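Local structure of N-terminal acetyltransferase-like protein (Chaetomium thermophilum, 5NNP) at residues 640-643 with 647-650; 496-501 with 508-513. The protein is probably the auxiliary, TPR-repeat subunit of an N-terminal acetyltransferase complex of the NatA type, providing a helical scaffold for the catalytic subunit. All blocks are in the same frame, centred on the assembly; numbering follows the deposited sequence.

Contact 1: 640-643 with 647-650; sequences DDDP and KLAA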
loop_
_atom_site.group_PDB
_atom_site.type_symbol
_atom_site.label_atom_id
_atom_site.label_comp_id
_atom_site.label_asym_id
_atom_site.label_seq_id
_atom_site.Cartn_x
_atom_site.Cartn_y
_atom_site.Cartn_z
ATOM N N ASP A 640 2.707 -25.325 11.942
ATOM C CA ASP A 640 2.925 -24.113 12.728
ATOM C C ASP A 640 3.343 -24.459 14.146
ATOM O O ASP A 640 2.568 -25.029 14.918
ATOM C CB ASP A 640 1.666 -23.244 12.761
ATOM C CG ASP A 640 1.916 -21.852 13.363
ATOM O OD1 ASP A 640 2.766 -21.704 14.268
ATOM O OD2 ASP A 640 1.243 -20.893 12.924
ATOM N N ASP A 641 4.574 -24.107 14.490
ATOM C CA ASP A 641 5.049 -24.263 15.856
ATOM C C ASP A 641 4.709 -23.017 16.672
ATOM O O ASP A 641 4.597 -21.918 16.118
ATOM C CB ASP A 641 6.554 -24.514 15.872
ATOM C CG ASP A 641 7.066 -24.824 17.251
ATOM O OD1 ASP A 641 8.291 -24.702 17.475
ATOM O OD2 ASP A 641 6.233 -25.191 18.107
ATOM N N ASP A 642 4.552 -23.184 17.982
ATOM C CA ASP A 642 4.217 -22.064 18.869
ATOM C C ASP A 642 3.019 -21.245 18.370
ATOM O O ASP A 642 3.154 -20.058 18.060
ATOM C CB ASP A 642 5.428 -21.142 19.045
ATOM C CG ASP A 642 5.297 -20.225 20.251
ATOM O OD1 ASP A 642 4.728 -20.654 21.271
ATOM O OD2 ASP A 642 5.766 -19.074 20.186
ATOM N N PRO A 643 1.841 -21.878 18.295
ATOM C CA PRO A 643 0.609 -21.235 17.816
ATOM C C PRO A 643 0.063 -20.172 18.765
ATOM O O PRO A 643 -0.584 -19.239 18.321
ATOM C CB PRO A 643 -0.378 -22.402 17.712
ATOM C CG PRO A 643 0.466 -23.650 17.743
ATOM C CD PRO A 643 1.642 -23.307 18.583
ATOM N N LYS A 647 6.167 -19.650 23.374
ATOM C CA LYS A 647 7.621 -19.563 23.279
ATOM C C LYS A 647 8.074 -18.104 23.181
ATOM O O LYS A 647 9.113 -17.737 23.730
ATOM C CB LYS A 647 8.132 -20.379 22.092
ATOM C CG LYS A 647 7.715 -21.851 22.170
ATOM C CD LYS A 647 8.355 -22.715 21.085
ATOM C CE LYS A 647 7.867 -24.166 21.170
ATOM N NZ LYS A 647 8.592 -25.073 20.218
ATOM N N LEU A 648 7.281 -17.269 22.510
ATOM C CA LEU A 648 7.561 -15.833 22.455
ATOM C C LEU A 648 7.608 -15.195 23.843
ATOM O O LEU A 648 8.558 -14.493 24.194
ATOM C CB LEU A 648 6.519 -15.130 21.602
ATOM C CG LEU A 648 6.521 -15.661 20.176
ATOM C CD1 LEU A 648 5.325 -15.122 19.381
ATOM C CD2 LEU A 648 7.855 -15.324 19.505
ATOM N N ALA A 649 6.571 -15.449 24.631
ATOM C CA ALA A 649 6.457 -14.871 25.965
ATOM C C ALA A 649 7.546 -15.384 26.894
ATOM O O ALA A 649 7.940 -14.689 27.824
ATOM C CB ALA A 649 5.092 -15.164 26.542
ATOM N N ALA A 650 8.042 -16.589 26.629
ATOM C CA ALA A 650 8.997 -17.243 27.525
ATOM C C ALA A 650 10.446 -16.895 27.191
ATOM O O ALA A 650 11.363 -17.608 27.575
ATOM C CB ALA A 650 8.806 -18.745 27.478
#
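Asp642 OD1 accepts the backbone N-H of Lys647 over 2.7 Å, in a nearly straight bond of 177°, at a loop-to-helix junction on the surface of a TPR-like helical array. The carboxylate, from the loop before the short helix 646-649, accepts amide hydrogens of its first turn. The Lys647 amide approaches OD1 from above the carboxylate plane, 37° out of it, while Asp642 OD2 accepts a second, weak bond from Leu648 N at 3.3 Å. Two amides thus share one carboxylate, whose negative charge would be expected to suit the positive end of the helix dipole. With CG of Asp642 opposite its own nitrogen (chi1 -162°), the group reaches the helix and runs alongside the Lys647 side chain, pointing the opposite way, Asp642 OD2 lying 3.3 Å from Lys647 CB. That lysine is extended beyond CG and runs back past Asp642 to Asp641, whose side chain it crosses at about a right angle. The Leu648 side chain also packs on Leu507 and His511 of helix 503-523. On the exposed surface, the contact closes with a salt bridge, in which Lys647 NZ meets the syn lone pair of Asp641 OD1 at 2.8 Å.

Contact 2: 496-501 with 508-513; sequences AWQRRG and KRYHTV
The Tyr510 ring receives Gln498 OE1 at its edge and in its plane, the side-chain amide being turned 78° against the ring. Tyr510 OH donates to Gln498 OE1 over 2.7 Å, 32° out of the carbonyl plane, and the same oxygen lies 3.1 Å from Tyr510 CE2. CG of Gln498 is anti to the backbone nitrogen (chi1 -173°) and the chain stays extended beyond it, carrying the amide across to the neighbouring helix. The indole of Trp497 and the guanidinium of Arg509 share one water, which lies at the edge and in the plane of both. This water accepts from Trp497 NE1 at 3.2 Å and from Arg509 NH2 at 3.1 Å, bridging two donors that come no closer than 4.2 Å. Asp493 gives Arg509 NE its salt bridge. Within 496-501, Trp497 CZ3, at the rim of the indole, lies over the centre of one face of the Arg500 guanidinium, 3.5 Å above its plane, and Arg500 NH1 is paired with Glu459. Gly501, at positive phi, ends helix 487-499 in a Schellman motif, Gly501 N bonding Gln498 O at 2.9 Å. The two consecutive helices, 487-499 and 503-523, joined by a tight turn, form a helical hairpin of the kind that builds TPR-like superhelices.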
loop_
_atom_site.group_PDB
_atom_site.type_symbol
_atom_site.label_atom_id
_atom_site.label_comp_id
_atom_site.label_asym_id
_atom_site.label_seq_id
_atom_site.Cartn_x
_atom_site.Cartn_y
_atom_site.Cartn_z
ATOM N N ALA A 496 -5.789 -5.750 22.739
ATOM C CA ALA A 496 -6.775 -6.250 23.700
ATOM C C ALA A 496 -6.215 -7.351 24.616
ATOM O O ALA A 496 -6.378 -7.300 25.840
ATOM C CB ALA A 496 -7.991 -6.760 22.966
ATOM N N TRP A 497 -5.581 -8.355 24.014
ATOM C CA TRP A 497 -4.953 -9.437 24.765
ATOM C C TRP A 497 -3.872 -8.903 25.700
ATOM O O TRP A 497 -3.700 -9.400 26.817
ATOM C CB TRP A 497 -4.350 -10.485 23.821
ATOM C CG TRP A 497 -5.356 -11.454 23.293
ATOM C CD1 TRP A 497 -5.667 -11.684 21.984
ATOM C CD2 TRP A 497 -6.204 -12.319 24.066
ATOM N NE1 TRP A 497 -6.655 -12.641 21.894
ATOM C CE2 TRP A 497 -6.997 -13.045 23.156
ATOM C CE3 TRP A 497 -6.359 -12.553 25.434
ATOM C CZ2 TRP A 497 -7.939 -13.989 23.576
ATOM C CZ3 TRP A 497 -7.299 -13.492 25.849
ATOM C CH2 TRP A 497 -8.077 -14.195 24.925
ATOM N N GLN A 498 -3.137 -7.896 25.237
ATOM C CA GLN A 498 -2.112 -7.279 26.063
ATOM C C GLN A 498 -2.765 -6.626 27.267
ATOM O O GLN A 498 -2.273 -6.761 28.377
ATOM C CB GLN A 498 -1.306 -6.260 25.265
ATOM C CG GLN A 498 -0.114 -5.685 25.984
ATOM C CD GLN A 498 0.792 -4.906 25.042
ATOM O OE1 GLN A 498 0.871 -5.196 23.841
ATOM N NE2 GLN A 498 1.467 -3.902 25.576
ATOM N N ARG A 499 -3.890 -5.951 27.046
ATOM C CA ARG A 499 -4.622 -5.292 28.123
ATOM C C ARG A 499 -5.146 -6.277 29.159
ATOM O O ARG A 499 -5.399 -5.906 30.308
ATOM C CB ARG A 499 -5.795 -4.481 27.571
ATOM C CG ARG A 499 -5.405 -3.176 26.913
ATOM C CD ARG A 499 -6.613 -2.275 26.726
ATOM N NE ARG A 499 -7.585 -2.814 25.775
ATOM C CZ ARG A 499 -7.502 -2.672 24.455
ATOM N NH1 ARG A 499 -6.479 -2.016 23.927
ATOM N NH2 ARG A 499 -8.436 -3.189 23.664
ATOM N N ARG A 500 -5.329 -7.525 28.748
ATOM C CA ARG A 500 -5.849 -8.541 29.651
ATOM C C ARG A 500 -4.715 -9.267 30.346
ATOM O O ARG A 500 -4.937 -10.116 31.214
ATOM C CB ARG A 500 -6.729 -9.527 28.894
ATOM C CG ARG A 500 -7.985 -8.903 28.358
ATOM C CD ARG A 500 -8.663 -9.816 27.358
ATOM N NE ARG A 500 -9.090 -11.079 27.951
ATOM C CZ ARG A 500 -9.962 -11.904 27.382
ATOM N NH1 ARG A 500 -10.499 -11.589 26.211
ATOM N NH2 ARG A 500 -10.306 -13.036 27.976
ATOM N N GLY A 501 -3.494 -8.928 29.958
ATOM C CA GLY A 501 -2.322 -9.546 30.551
ATOM C C GLY A 501 -1.799 -10.761 29.801
ATOM O O GLY A 501 -0.914 -11.441 30.296
ATOM N N LYS A 508 2.163 -12.882 19.731
ATOM C CA LYS A 508 1.865 -13.713 18.574
ATOM C C LYS A 508 1.212 -12.870 17.480
ATOM O O LYS A 508 1.588 -12.958 16.310
ATOM C CB LYS A 508 0.970 -14.885 18.964
ATOM C CG LYS A 508 0.666 -15.847 17.828
ATOM C CD LYS A 508 1.942 -16.435 17.262
ATOM C CE LYS A 508 1.656 -17.574 16.292
ATOM N NZ LYS A 508 2.897 -18.311 15.911
ATOM N N ARG A 509 0.256 -12.033 17.874
ATOM C CA ARG A 509 -0.424 -11.141 16.928
ATOM C C ARG A 509 0.534 -10.142 16.286
ATOM O O ARG A 509 0.562 -10.006 15.057
ATOM C CB ARG A 509 -1.557 -10.385 17.620
ATOM C CG ARG A 509 -2.603 -11.292 18.229
ATOM C CD ARG A 509 -3.385 -12.013 17.135
ATOM N NE ARG A 509 -4.397 -12.878 17.722
ATOM C CZ ARG A 509 -4.201 -14.153 18.040
ATOM N NH1 ARG A 509 -3.032 -14.721 17.817
ATOM N NH2 ARG A 509 -5.180 -14.861 18.589
ATOM N N TYR A 510 1.301 -9.433 17.117
ATOM C CA TYR A 510 2.276 -8.464 16.612
ATOM C C TYR A 510 3.268 -9.148 15.653
ATOM O O TYR A 510 3.587 -8.616 14.578
ATOM C CB TYR A 510 3.021 -7.777 17.766
ATOM C CG TYR A 510 2.102 -7.098 18.766
ATOM C CD1 TYR A 510 0.904 -6.525 18.353
ATOM C CD2 TYR A 510 2.418 -7.051 20.126
ATOM C CE1 TYR A 510 0.052 -5.911 19.249
ATOM C CE2 TYR A 510 1.569 -6.439 21.034
ATOM C CZ TYR A 510 0.385 -5.867 20.591
ATOM O OH TYR A 510 -0.478 -5.255 21.486
ATOM N N HIS A 511 3.731 -10.339 16.023
ATOM C CA HIS A 511 4.596 -11.095 15.128
ATOM C C HIS A 511 3.900 -11.438 13.806
ATOM O O HIS A 511 4.531 -11.445 12.750
ATOM C CB HIS A 511 5.100 -12.364 15.811
ATOM C CG HIS A 511 6.310 -12.138 16.656
ATOM N ND1 HIS A 511 7.568 -12.550 16.279
ATOM C CD2 HIS A 511 6.457 -11.518 17.851
ATOM C CE1 HIS A 511 8.438 -12.205 17.210
ATOM N NE2 HIS A 511 7.789 -11.576 18.173
ATOM N N THR A 512 2.602 -11.708 13.856
ATOM C CA THR A 512 1.876 -12.028 12.635
ATOM C C THR A 512 1.807 -10.839 11.668
ATOM O O THR A 512 1.971 -11.010 10.460
ATOM C CB THR A 512 0.465 -12.538 12.965
ATOM O OG1 THR A 512 0.591 -13.793 13.630
ATOM C CG2 THR A 512 -0.376 -12.736 11.713
ATOM N N VAL A 513 1.571 -9.641 12.195
ATOM C CA VAL A 513 1.604 -8.429 11.383
ATOM C C VAL A 513 3.006 -8.186 10.783
ATOM O O VAL A 513 3.151 -7.717 9.663
ATOM C CB VAL A 513 1.178 -7.217 12.216
ATOM C CG1 VAL A 513 1.470 -5.918 11.498
ATOM C CG2 VAL A 513 -0.292 -7.333 12.577
HETATM O O HOH W 1 -8.060 -14.338 19.626
#

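In the fold
Contacts 1 and 2 have their centres about 13 Å apart. They follow one another along the chain, and helix 503-523 links them. Lys508, in the second segment of contact 2, extends toward contact 1: Lys508 NZ probably hydrogen-bonds Asp642 O at 2.8 Å, so the residue whose carboxylate accepts amides of the short helix also offers its carbonyl to the lysine. Leu648 CD1 packs on Lys508 CA at 3.8 Å. Contact 2 fastens helix 487-499 to helix 503-523, and contact 1, after the unmodelled residues 575-638, joins the loop to the short helix that packs on helix 503-523 through Leu648 and Ala649. No other protein chain of the assembly touches either contact; the centre of contact 1 is about 27 Å and that of contact 2 about 21 Å from the centre of the chain.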